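Local structure of transcriptional regulator (NtrC family) (Aquifex aeolicus, 3DZD) at residues His135-Glu140 with Leu301-Lys306; Asp307-Ala312 with Glu333-Leu338; Cys327-Glu332 with Glu362-Lys367. The protein probably acts as a response-regulator ATPase of the AAA+ class that activates sigma54-dependent transcription, here captured with ADP in an inactive state. One frame throughout, in Å; residues are numbered along the deposited sequence.

Interaction 1: His135-Glu140 with Leu301-Lys306; sequences HPKILE and LRERGK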
loop_
_atom_site.group_PDB
_atom_site.type_symbol
_atom_site.label_atom_id
_atom_site.label_comp_id
_atom_site.label_asym_id
_atom_site.label_seq_id
_atom_site.Cartn_x
_atom_site.Cartn_y
_atom_site.Cartn_z
ATOM N N HIS A 135 -11.756 0.735 -30.133
ATOM C CA HIS A 135 -11.330 0.129 -31.394
ATOM C C HIS A 135 -11.341 -1.386 -31.268
ATOM O O HIS A 135 -10.866 -1.921 -30.272
ATOM C CB HIS A 135 -9.927 0.577 -31.810
ATOM C CG HIS A 135 -9.577 0.193 -33.216
ATOM N ND1 HIS A 135 -9.164 -1.074 -33.564
ATOM C CD2 HIS A 135 -9.602 0.907 -34.370
ATOM C CE1 HIS A 135 -8.932 -1.126 -34.864
ATOM N NE2 HIS A 135 -9.199 0.065 -35.377
ATOM N N PRO A 136 -11.875 -2.077 -32.291
ATOM C CA PRO A 136 -11.951 -3.545 -32.321
ATOM C C PRO A 136 -10.660 -4.231 -31.853
ATOM O O PRO A 136 -10.709 -5.273 -31.193
ATOM C CB PRO A 136 -12.218 -3.847 -33.795
ATOM C CG PRO A 136 -12.967 -2.627 -34.291
ATOM C CD PRO A 136 -12.402 -1.460 -33.525
ATOM N N LYS A 137 -9.510 -3.656 -32.180
ATOM C CA LYS A 137 -8.257 -4.241 -31.710
ATOM C C LYS A 137 -8.124 -4.143 -30.184
ATOM O O LYS A 137 -7.675 -5.085 -29.531
ATOM C CB LYS A 137 -7.061 -3.621 -32.430
ATOM C CG LYS A 137 -6.947 -4.114 -33.869
ATOM C CD LYS A 137 -6.045 -3.245 -34.745
ATOM C CE LYS A 137 -5.530 -4.097 -35.917
ATOM N NZ LYS A 137 -5.208 -3.323 -37.151
ATOM N N ILE A 138 -8.546 -3.015 -29.619
ATOM C CA ILE A 138 -8.508 -2.857 -28.173
ATOM C C ILE A 138 -9.558 -3.698 -27.461
ATOM O O ILE A 138 -9.284 -4.272 -26.423
ATOM C CB ILE A 138 -8.672 -1.402 -27.751
ATOM C CG1 ILE A 138 -7.519 -0.562 -28.313
ATOM C CG2 ILE A 138 -8.736 -1.322 -26.230
ATOM C CD1 ILE A 138 -6.147 -0.963 -27.795
ATOM N N LEU A 139 -10.761 -3.773 -28.019
ATOM C CA LEU A 139 -11.802 -4.622 -27.441
ATOM C C LEU A 139 -11.373 -6.091 -27.424
ATOM O O LEU A 139 -11.709 -6.835 -26.502
ATOM C CB LEU A 139 -13.128 -4.448 -28.190
ATOM C CG LEU A 139 -13.675 -3.018 -28.098
ATOM C CD1 LEU A 139 -14.944 -2.844 -28.915
ATOM C CD2 LEU A 139 -13.899 -2.626 -26.625
ATOM N N GLU A 140 -10.623 -6.499 -28.439
ATOM C CA GLU A 140 -10.107 -7.859 -28.524
ATOM C C GLU A 140 -9.144 -8.154 -27.366
ATOM O O GLU A 140 -9.230 -9.201 -26.732
ATOM C CB GLU A 140 -9.425 -8.051 -29.879
ATOM C CG GLU A 140 -8.933 -9.450 -30.176
ATOM C CD GLU A 140 -8.208 -9.529 -31.524
ATOM O OE1 GLU A 140 -7.600 -8.507 -31.940
ATOM O OE2 GLU A 140 -8.249 -10.610 -32.172
ATOM N N LEU A 301 -1.096 4.103 -31.009
ATOM C CA LEU A 301 -2.266 4.946 -30.886
ATOM C C LEU A 301 -2.850 5.311 -32.259
ATOM O O LEU A 301 -4.070 5.321 -32.426
ATOM C CB LEU A 301 -1.921 6.200 -30.076
ATOM C CG LEU A 301 -2.979 7.296 -29.982
ATOM C CD1 LEU A 301 -4.307 6.747 -29.505
ATOM C CD2 LEU A 301 -2.479 8.415 -29.053
ATOM N N ARG A 302 -1.982 5.590 -33.235
ATOM C CA ARG A 302 -2.422 5.941 -34.587
ATOM C C ARG A 302 -3.105 4.788 -35.331
ATOM O O ARG A 302 -3.619 4.979 -36.435
ATOM C CB ARG A 302 -1.245 6.453 -35.424
ATOM C CG ARG A 302 -0.231 5.383 -35.732
ATOM C CD ARG A 302 1.099 5.954 -36.141
ATOM N NE ARG A 302 2.107 4.916 -36.364
ATOM C CZ ARG A 302 2.954 4.473 -35.437
ATOM N NH1 ARG A 302 2.925 4.961 -34.196
ATOM N NH2 ARG A 302 3.838 3.535 -35.749
ATOM N N GLU A 303 -3.097 3.592 -34.747
ATOM C CA GLU A 303 -3.797 2.455 -35.348
ATOM C C GLU A 303 -5.135 2.208 -34.674
ATOM O O GLU A 303 -5.774 1.194 -34.929
ATOM C CB GLU A 303 -2.959 1.171 -35.279
ATOM C CG GLU A 303 -1.813 1.107 -36.281
ATOM C CD GLU A 303 -1.099 -0.247 -36.271
ATOM O OE1 GLU A 303 -1.761 -1.296 -36.046
ATOM O OE2 GLU A 303 0.134 -0.260 -36.499
ATOM N N ARG A 304 -5.561 3.137 -33.820
ATOM C CA ARG A 304 -6.710 2.884 -32.950
ATOM C C ARG A 304 -7.943 3.711 -33.287
ATOM O O ARG A 304 -8.857 3.853 -32.463
ATOM C CB ARG A 304 -6.332 3.092 -31.492
ATOM C CG ARG A 304 -5.205 2.206 -31.046
ATOM C CD ARG A 304 -5.164 2.147 -29.550
ATOM N NE ARG A 304 -3.887 1.645 -29.066
ATOM C CZ ARG A 304 -3.482 1.764 -27.807
ATOM N NH1 ARG A 304 -4.274 2.371 -26.927
ATOM N NH2 ARG A 304 -2.301 1.271 -27.428
ATOM N N GLY A 305 -7.973 4.234 -34.509
ATOM C CA GLY A 305 -9.132 4.949 -34.983
ATOM C C GLY A 305 -9.410 6.158 -34.120
ATOM O O GLY A 305 -8.541 7.025 -33.940
ATOM N N LYS A 306 -10.619 6.203 -33.570
ATOM C CA LYS A 306 -11.084 7.356 -32.824
ATOM C C LYS A 306 -10.849 7.220 -31.314
ATOM O O LYS A 306 -11.327 8.031 -30.521
ATOM C CB LYS A 306 -12.554 7.617 -33.158
ATOM C CG LYS A 306 -12.736 8.411 -34.464
ATOM C CD LYS A 306 -13.982 8.001 -35.230
ATOM C CE LYS A 306 -15.153 8.925 -34.954
ATOM N NZ LYS A 306 -14.887 10.303 -35.453
HETATM O O HOH W 1 -5.817 -0.777 -37.017
#

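Interaction 2: Asp307-Ala312 with Glu333-Leu338; sequences DVILLA and ETKEYL. With ADP (adenosine-5'-diphosphate), chain C.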
loop_
_atom_site.group_PDB
_atom_site.type_symbol
_atom_site.label_atom_id
_atom_site.label_comp_id
_atom_site.label_asym_id
_atom_site.label_seq_id
_atom_site.Cartn_x
_atom_site.Cartn_y
_atom_site.Cartn_z
ATOM N N ASP A 307 -10.095 6.202 -30.914
ATOM C CA ASP A 307 -9.693 6.101 -29.526
ATOM C C ASP A 307 -8.942 7.369 -29.131
ATOM O O ASP A 307 -8.940 7.747 -27.970
ATOM C CB ASP A 307 -8.800 4.881 -29.290
ATOM C CG ASP A 307 -9.591 3.598 -29.097
ATOM O OD1 ASP A 307 -10.843 3.644 -29.068
ATOM O OD2 ASP A 307 -8.947 2.535 -28.971
ATOM N N VAL A 308 -8.305 8.022 -30.100
ATOM C CA VAL A 308 -7.531 9.227 -29.809
ATOM C C VAL A 308 -8.430 10.309 -29.204
ATOM O O VAL A 308 -8.025 11.026 -28.285
ATOM C CB VAL A 308 -6.768 9.751 -31.054
ATOM C CG1 VAL A 308 -7.682 9.818 -32.253
ATOM C CG2 VAL A 308 -6.163 11.108 -30.781
ATOM N N ILE A 309 -9.657 10.403 -29.703
ATOM C CA ILE A 309 -10.639 11.326 -29.151
ATOM C C ILE A 309 -11.158 10.875 -27.790
ATOM O O ILE A 309 -11.307 11.689 -26.876
ATOM C CB ILE A 309 -11.840 11.473 -30.065
ATOM C CG1 ILE A 309 -11.395 11.887 -31.471
ATOM C CG2 ILE A 309 -12.803 12.479 -29.475
ATOM C CD1 ILE A 309 -10.345 12.965 -31.474
ATOM N N LEU A 310 -11.440 9.583 -27.657
ATOM C CA LEU A 310 -11.911 9.035 -26.388
ATOM C C LEU A 310 -10.914 9.352 -25.293
ATOM O O LEU A 310 -11.283 9.807 -24.213
ATOM C CB LEU A 310 -12.113 7.515 -26.473
ATOM C CG LEU A 310 -13.278 7.037 -27.343
ATOM C CD1 LEU A 310 -13.494 5.539 -27.188
ATOM C CD2 LEU A 310 -14.547 7.789 -26.984
ATOM N N LEU A 311 -9.647 9.113 -25.596
ATOM C CA LEU A 311 -8.581 9.320 -24.648
ATOM C C LEU A 311 -8.430 10.806 -24.317
ATOM O O LEU A 311 -8.242 11.179 -23.148
ATOM C CB LEU A 311 -7.281 8.739 -25.202
ATOM C CG LEU A 311 -7.231 7.211 -25.148
ATOM C CD1 LEU A 311 -6.184 6.623 -26.088
ATOM C CD2 LEU A 311 -6.992 6.757 -23.703
ATOM N N ALA A 312 -8.517 11.649 -25.344
ATOM C CA ALA A 312 -8.396 13.088 -25.155
ATOM C C ALA A 312 -9.473 13.597 -24.203
ATOM O O ALA A 312 -9.201 14.401 -23.309
ATOM C CB ALA A 312 -8.480 13.822 -26.498
ATOM N N GLU A 333 -12.776 21.345 -34.181
ATOM C CA GLU A 333 -11.499 21.630 -34.812
ATOM C C GLU A 333 -10.387 20.815 -34.160
ATOM O O GLU A 333 -9.559 20.215 -34.849
ATOM C CB GLU A 333 -11.177 23.125 -34.716
ATOM C CG GLU A 333 -11.806 23.974 -35.817
ATOM C CD GLU A 333 -13.331 24.034 -35.746
ATOM O OE1 GLU A 333 -13.899 23.874 -34.638
ATOM O OE2 GLU A 333 -13.960 24.256 -36.805
ATOM N N THR A 334 -10.382 20.810 -32.827
ATOM C CA THR A 334 -9.398 20.066 -32.042
ATOM C C THR A 334 -9.432 18.570 -32.366
ATOM O O THR A 334 -8.389 17.954 -32.599
ATOM C CB THR A 334 -9.623 20.270 -30.527
ATOM O OG1 THR A 334 -9.349 21.635 -30.179
ATOM C CG2 THR A 334 -8.724 19.344 -29.716
ATOM N N LYS A 335 -10.633 17.996 -32.390
ATOM C CA LYS A 335 -10.795 16.583 -32.713
ATOM C C LYS A 335 -10.153 16.244 -34.059
ATOM O O LYS A 335 -9.428 15.246 -34.176
ATOM C CB LYS A 335 -12.271 16.190 -32.702
ATOM C CG LYS A 335 -12.870 16.161 -31.312
ATOM C CD LYS A 335 -14.375 15.965 -31.361
ATOM C CE LYS A 335 -14.982 16.034 -29.970
ATOM N NZ LYS A 335 -16.464 15.955 -30.019
ATOM N N GLU A 336 -10.403 17.085 -35.060
ATOM C CA GLU A 336 -9.802 16.904 -36.376
ATOM C C GLU A 336 -8.283 16.927 -36.279
ATOM O O GLU A 336 -7.599 16.075 -36.857
ATOM C CB GLU A 336 -10.277 17.988 -37.347
ATOM C CG GLU A 336 -10.031 17.658 -38.821
ATOM C CD GLU A 336 -11.010 16.618 -39.366
ATOM O OE1 GLU A 336 -11.826 16.090 -38.573
ATOM O OE2 GLU A 336 -10.969 16.331 -40.586
ATOM N N TYR A 337 -7.759 17.899 -35.541
ATOM C CA TYR A 337 -6.318 18.048 -35.383
ATOM C C TYR A 337 -5.656 16.814 -34.773
ATOM O O TYR A 337 -4.602 16.385 -35.240
ATOM C CB TYR A 337 -6.004 19.273 -34.528
ATOM C CG TYR A 337 -4.546 19.404 -34.136
ATOM C CD1 TYR A 337 -3.653 20.116 -34.934
ATOM C CD2 TYR A 337 -4.061 18.827 -32.968
ATOM C CE1 TYR A 337 -2.319 20.246 -34.580
ATOM C CE2 TYR A 337 -2.721 18.951 -32.606
ATOM C CZ TYR A 337 -1.861 19.665 -33.420
ATOM O OH TYR A 337 -0.535 19.791 -33.083
ATOM N N LEU A 338 -6.261 16.262 -33.724
ATOM C CA LEU A 338 -5.717 15.080 -33.050
ATOM C C LEU A 338 -5.633 13.891 -34.018
ATOM O O LEU A 338 -4.630 13.170 -34.059
ATOM C CB LEU A 338 -6.573 14.713 -31.839
ATOM C CG LEU A 338 -6.659 15.711 -30.673
ATOM C CD1 LEU A 338 -7.698 15.277 -29.660
ATOM C CD2 LEU A 338 -5.311 15.885 -29.991
HETATM P PB ADP C . 3.929 2.094 -21.527
HETATM O O1B ADP C . 3.727 1.326 -20.236
HETATM O O2B ADP C . 5.346 2.571 -21.758
HETATM O O3B ADP C . 3.370 1.417 -22.741
HETATM P PA ADP C . 2.267 4.016 -20.125
HETATM O O1A ADP C . 0.940 3.327 -19.968
HETATM O O2A ADP C . 3.205 4.006 -18.935
HETATM O O3A ADP C . 3.009 3.430 -21.443
HETATM O "O5'" ADP C . 2.002 5.553 -20.521
HETATM C "C5'" ADP C . 0.692 6.007 -20.836
HETATM C "C4'" ADP C . 0.194 7.043 -19.848
HETATM O "O4'" ADP C . -1.168 7.279 -20.187
HETATM C "C3'" ADP C . 0.132 6.463 -18.451
HETATM O "O3'" ADP C . 0.041 7.539 -17.511
HETATM C "C2'" ADP C . -1.179 5.725 -18.379
HETATM O "O2'" ADP C . -1.722 5.986 -17.083
HETATM C "C1'" ADP C . -2.031 6.430 -19.413
HETATM N N9 ADP C . -2.686 5.474 -20.331
HETATM C C8 ADP C . -2.058 4.718 -21.251
HETATM N N7 ADP C . -2.929 3.971 -21.956
HETATM C C5 ADP C . -4.156 4.250 -21.483
HETATM C C6 ADP C . -5.529 3.791 -21.785
HETATM N N6 ADP C . -5.756 2.872 -22.762
HETATM N N1 ADP C . -6.534 4.325 -21.068
HETATM C C2 ADP C . -6.304 5.240 -20.107
HETATM N N3 ADP C . -5.085 5.698 -19.772
HETATM C C4 ADP C . -3.992 5.245 -20.417
#

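Interaction 3: Cys327-Glu332 with Glu362-Lys367; sequences CFELSE and EGEVIK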
loop_
_atom_site.group_PDB
_atom_site.type_symbol
_atom_site.label_atom_id
_atom_site.label_comp_id
_atom_site.label_asym_id
_atom_site.label_seq_id
_atom_site.Cartn_x
_atom_site.Cartn_y
_atom_site.Cartn_z
ATOM N N CYS A 327 -12.689 23.994 -18.699
ATOM C CA CYS A 327 -12.598 23.659 -20.114
ATOM C C CYS A 327 -12.890 22.180 -20.300
ATOM O O CYS A 327 -11.988 21.344 -20.231
ATOM C CB CYS A 327 -11.204 23.978 -20.646
ATOM S SG CYS A 327 -9.868 23.270 -19.648
ATOM N N PHE A 328 -14.155 21.858 -20.542
ATOM C CA PHE A 328 -14.577 20.465 -20.563
ATOM C C PHE A 328 -14.924 19.895 -21.931
ATOM O O PHE A 328 -15.146 18.692 -22.056
ATOM C CB PHE A 328 -15.718 20.237 -19.570
ATOM C CG PHE A 328 -15.265 20.240 -18.143
ATOM C CD1 PHE A 328 -14.761 19.086 -17.567
ATOM C CD2 PHE A 328 -15.314 21.402 -17.389
ATOM C CE1 PHE A 328 -14.332 19.082 -16.265
ATOM C CE2 PHE A 328 -14.886 21.406 -16.079
ATOM C CZ PHE A 328 -14.395 20.245 -15.515
ATOM N N GLU A 329 -14.958 20.733 -22.959
ATOM C CA GLU A 329 -15.219 20.207 -24.291
ATOM C C GLU A 329 -14.060 20.446 -25.242
ATOM O O GLU A 329 -13.400 21.487 -25.192
ATOM C CB GLU A 329 -16.510 20.779 -24.877
ATOM C CG GLU A 329 -16.465 22.274 -25.131
ATOM C CD GLU A 329 -17.549 22.737 -26.087
ATOM O OE1 GLU A 329 -18.510 23.391 -25.627
ATOM O OE2 GLU A 329 -17.442 22.438 -27.298
ATOM N N LEU A 330 -13.817 19.458 -26.094
ATOM C CA LEU A 330 -12.889 19.595 -27.202
ATOM C C LEU A 330 -13.638 20.158 -28.392
ATOM O O LEU A 330 -14.692 19.641 -28.767
ATOM C CB LEU A 330 -12.319 18.232 -27.595
ATOM C CG LEU A 330 -11.454 17.504 -26.580
ATOM C CD1 LEU A 330 -11.167 16.072 -27.045
ATOM C CD2 LEU A 330 -10.170 18.295 -26.347
ATOM N N SER A 331 -13.094 21.204 -29.002
ATOM C CA SER A 331 -13.714 21.768 -30.189
ATOM C C SER A 331 -13.687 20.733 -31.295
ATOM O O SER A 331 -12.853 19.827 -31.287
ATOM C CB SER A 331 -12.983 23.034 -30.637
ATOM O OG SER A 331 -11.823 22.724 -31.387
ATOM N N GLU A 332 -14.601 20.859 -32.247
ATOM C CA GLU A 332 -14.591 19.965 -33.392
ATOM C C GLU A 332 -13.280 20.118 -34.147
ATOM O O GLU A 332 -12.737 19.147 -34.679
ATOM C CB GLU A 332 -15.780 20.236 -34.314
ATOM C CG GLU A 332 -17.016 19.443 -33.943
ATOM C CD GLU A 332 -16.731 17.953 -33.864
ATOM O OE1 GLU A 332 -16.184 17.403 -34.847
ATOM O OE2 GLU A 332 -17.048 17.336 -32.822
ATOM N N GLU A 362 -8.579 27.802 -20.862
ATOM C CA GLU A 362 -9.545 28.886 -21.021
ATOM C C GLU A 362 -10.952 28.375 -20.704
ATOM O O GLU A 362 -11.161 27.694 -19.701
ATOM C CB GLU A 362 -9.520 29.436 -22.448
ATOM C CG GLU A 362 -8.306 30.284 -22.783
ATOM C CD GLU A 362 -8.449 30.988 -24.121
ATOM O OE1 GLU A 362 -9.467 30.757 -24.809
ATOM O OE2 GLU A 362 -7.546 31.773 -24.484
ATOM N N GLY A 363 -11.909 28.702 -21.568
ATOM C CA GLY A 363 -13.265 28.193 -21.445
ATOM C C GLY A 363 -13.462 26.882 -22.190
ATOM O O GLY A 363 -14.108 25.962 -21.688
ATOM N N GLU A 364 -12.913 26.804 -23.400
ATOM C CA GLU A 364 -12.952 25.581 -24.201
ATOM C C GLU A 364 -11.660 25.445 -25.001
ATOM O O GLU A 364 -11.099 26.442 -25.456
ATOM C CB GLU A 364 -14.157 25.574 -25.143
ATOM C CG GLU A 364 -15.509 25.485 -24.444
ATOM C CD GLU A 364 -16.099 26.846 -24.100
ATOM O OE1 GLU A 364 -15.335 27.829 -23.998
ATOM O OE2 GLU A 364 -17.335 26.932 -23.934
ATOM N N VAL A 365 -11.193 24.213 -25.178
ATOM C CA VAL A 365 -9.869 23.984 -25.760
ATOM C C VAL A 365 -9.854 23.872 -27.287
ATOM O O VAL A 365 -10.545 23.041 -27.877
ATOM C CB VAL A 365 -9.145 22.765 -25.113
ATOM C CG1 VAL A 365 -8.655 23.117 -23.715
ATOM C CG2 VAL A 365 -10.057 21.558 -25.066
ATOM N N ILE A 366 -9.057 24.737 -27.908
ATOM C CA ILE A 366 -8.825 24.708 -29.346
ATOM C C ILE A 366 -7.343 24.409 -29.578
ATOM O O ILE A 366 -6.581 24.282 -28.618
ATOM C CB ILE A 366 -9.250 26.024 -30.022
ATOM C CG1 ILE A 366 -10.559 26.530 -29.401
ATOM C CG2 ILE A 366 -9.407 25.823 -31.525
ATOM C CD1 ILE A 366 -10.989 27.908 -29.867
ATOM N N LYS A 367 -6.926 24.310 -30.836
ATOM C CA LYS A 367 -5.711 23.559 -31.149
ATOM C C LYS A 367 -4.499 24.285 -31.745
ATOM O O LYS A 367 -4.242 24.183 -32.943
ATOM C CB LYS A 367 -6.083 22.389 -32.055
ATOM C CG LYS A 367 -7.184 22.720 -33.051
ATOM C CD LYS A 367 -6.857 23.979 -33.831
ATOM C CE LYS A 367 -7.168 23.817 -35.307
ATOM N NZ LYS A 367 -6.455 24.842 -36.124
#

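Interaction 1: His135-Glu140 with Leu301-Lys306
A side-chain-to-backbone packing contact joins the start of helix 136-149 to the loop that leads from strand 294-297 into helix 307-322. His135 and Arg304 carry the largest shares of it. The CG of His135 lies anti to the backbone N (chi1 -169°), which swings the ring across the backbone of Glu303 to Gly305. Glu303 O sits over one face, 3.6 Å from His135 NE2, while CD of Pro136 covers the opposite face. His135 is also the N-cap: Lys137 N donates to His135 ND1 at 2.9 Å, almost straight at 167° and near the ring plane, so the bond that caps the helix also holds the imidazole in place. Gly305 has a positive phi of 61°, favourable for glycine, and its bare backbone lets His135 CD2 approach Gly305 N to 3.7 Å. This is the junction between the P-loop core of an AAA+ ATPase and its helical lid, and Arg304 reaches from it to about 4 Å from the bound ADP, nearest atoms. Ile138 CD1 packs over one face of the Arg304 guanidinium, 3.7 Å from Arg304 NE, the two side chains crossing at about a right angle. Arg304 NH2 gives hydrogen bonds to the carbonyls of Pro299 and Thr163. On the more open side, Lys137 NZ stays 4.1 Å from Glu303 OE1, beyond a salt bridge, and donates to a water, which in turn donates to Glu303 O.

Interaction 2: Asp307-Ala312 with Glu333-Leu338
The flat group bordering this contact is the adenine of ADP: Leu311 sets its CD2 methyl over one face of the base, 3.6 Å from ADP N1 and nearly straight above that atom. An apolar branch suits this place because it can press against the base without needing a polar partner. Leu311 also touches Val132, whose backbone N is hydrogen-bonded to the ADP. On a different side of helix 307-322, Val308, Ile309 and Ala312 meet helix 332-339 in packing that is largely apolar, without hydrogen bonds between the two segments. The short segments run at 125° to each other, steeply crossed and nearer antiparallel than parallel, with axes 9.7 Å apart at closest. Leu338 meets all three. Its CD1 touches Ala312 CB at 3.6 Å, where the small alanine leaves room for the branched tip, and also meets Ile309 CD1 at 4.0 Å. Its CB is covered by Val308 CG2 at 3.8 Å. Both helices belong to the all-helical lid of the AAA+ module, and the crossing lies in the lid's interior: Ala312 and Leu338 also rest on Ile354 and Leu350, respectively, of helix 346-359. Ile309 points CD1 at the backbone of Lys335, reaching Lys335 O at 3.7 Å, while its CG2 touches the CG and CE methylenes of the lysine. The extended Lys335 chain crosses Ile309 at about a right angle, so its aliphatic part lines the edge of the interface while NZ carries on to a salt bridge with Glu332.

Interaction 3: Cys327-Glu332 with Glu362-Lys367
Two irregular segments of the lid come together here, close-packed around Val365 and loose around a pair of glutamates. Val365 fills the tight part. Its CG2 takes the crowded position between the backbone N and the carbonyl carbon, touching Glu329 O at 3.3 Å and Leu330 CD2 at 3.5 Å; its CG1 turns to Cys327 CB. A compact beta-branched residue suits such a spot, with one methyl for each direction. The backbones of Leu330 and Val365 form a single beta bridge, backed by a weak hydrogen bond from Ser331 N to Val365 O, 3.3 Å long but fairly straight. Cys327 closes the other end: its CA-H points at Gly363 O, with 3.2 Å from Cys327 CA to that oxygen, and its SG forms a disulfide with Cys361, a covalent tie between the two loops. The exposed side is different in kind. Glu329 and Glu364 meet through their methylenes, CG to CG at 3.4 Å, while Glu329 OE1 and Glu364 OE2 remain 4.1 Å apart, their carboxylate planes turned 75° from each other. Like charges so near would be expected to repel, though solvent can screen them, and Glu364 is poorly ordered. Ser331 carries the contact into the next helix: its OG accepts from Thr334 N as N-cap of helix 332-339. Leu330 turns to helix 307-322, packing on Ala312 and Leu316, and Lys367 lies against Thr334 and Tyr337 of helix 332-339.

Overall arrangement
Interactions 1 and 2 both border the nucleotide, one at the junction of ATPase core and lid and one within the lid, through Arg304 and Leu311 respectively. Their centres are 13 Å apart, and they touch at Asp307. A probable hydrogen bond joins His135 N to Asp307 OD1 (3.2 Å). The other carboxylate oxygen, Asp307 OD2, packs against Ile138 CG1 at 3.5 Å. Interaction 3 lies farther out in the lid, its Leu330 side chain about 14 Å from ADP. Its segments alternate along the chain with those of interaction 2, and the two meet where Thr334 OG1 lies 2.9 Å from Val365 O, a probable hydrogen bond. Interactions 1 and 3 do not touch.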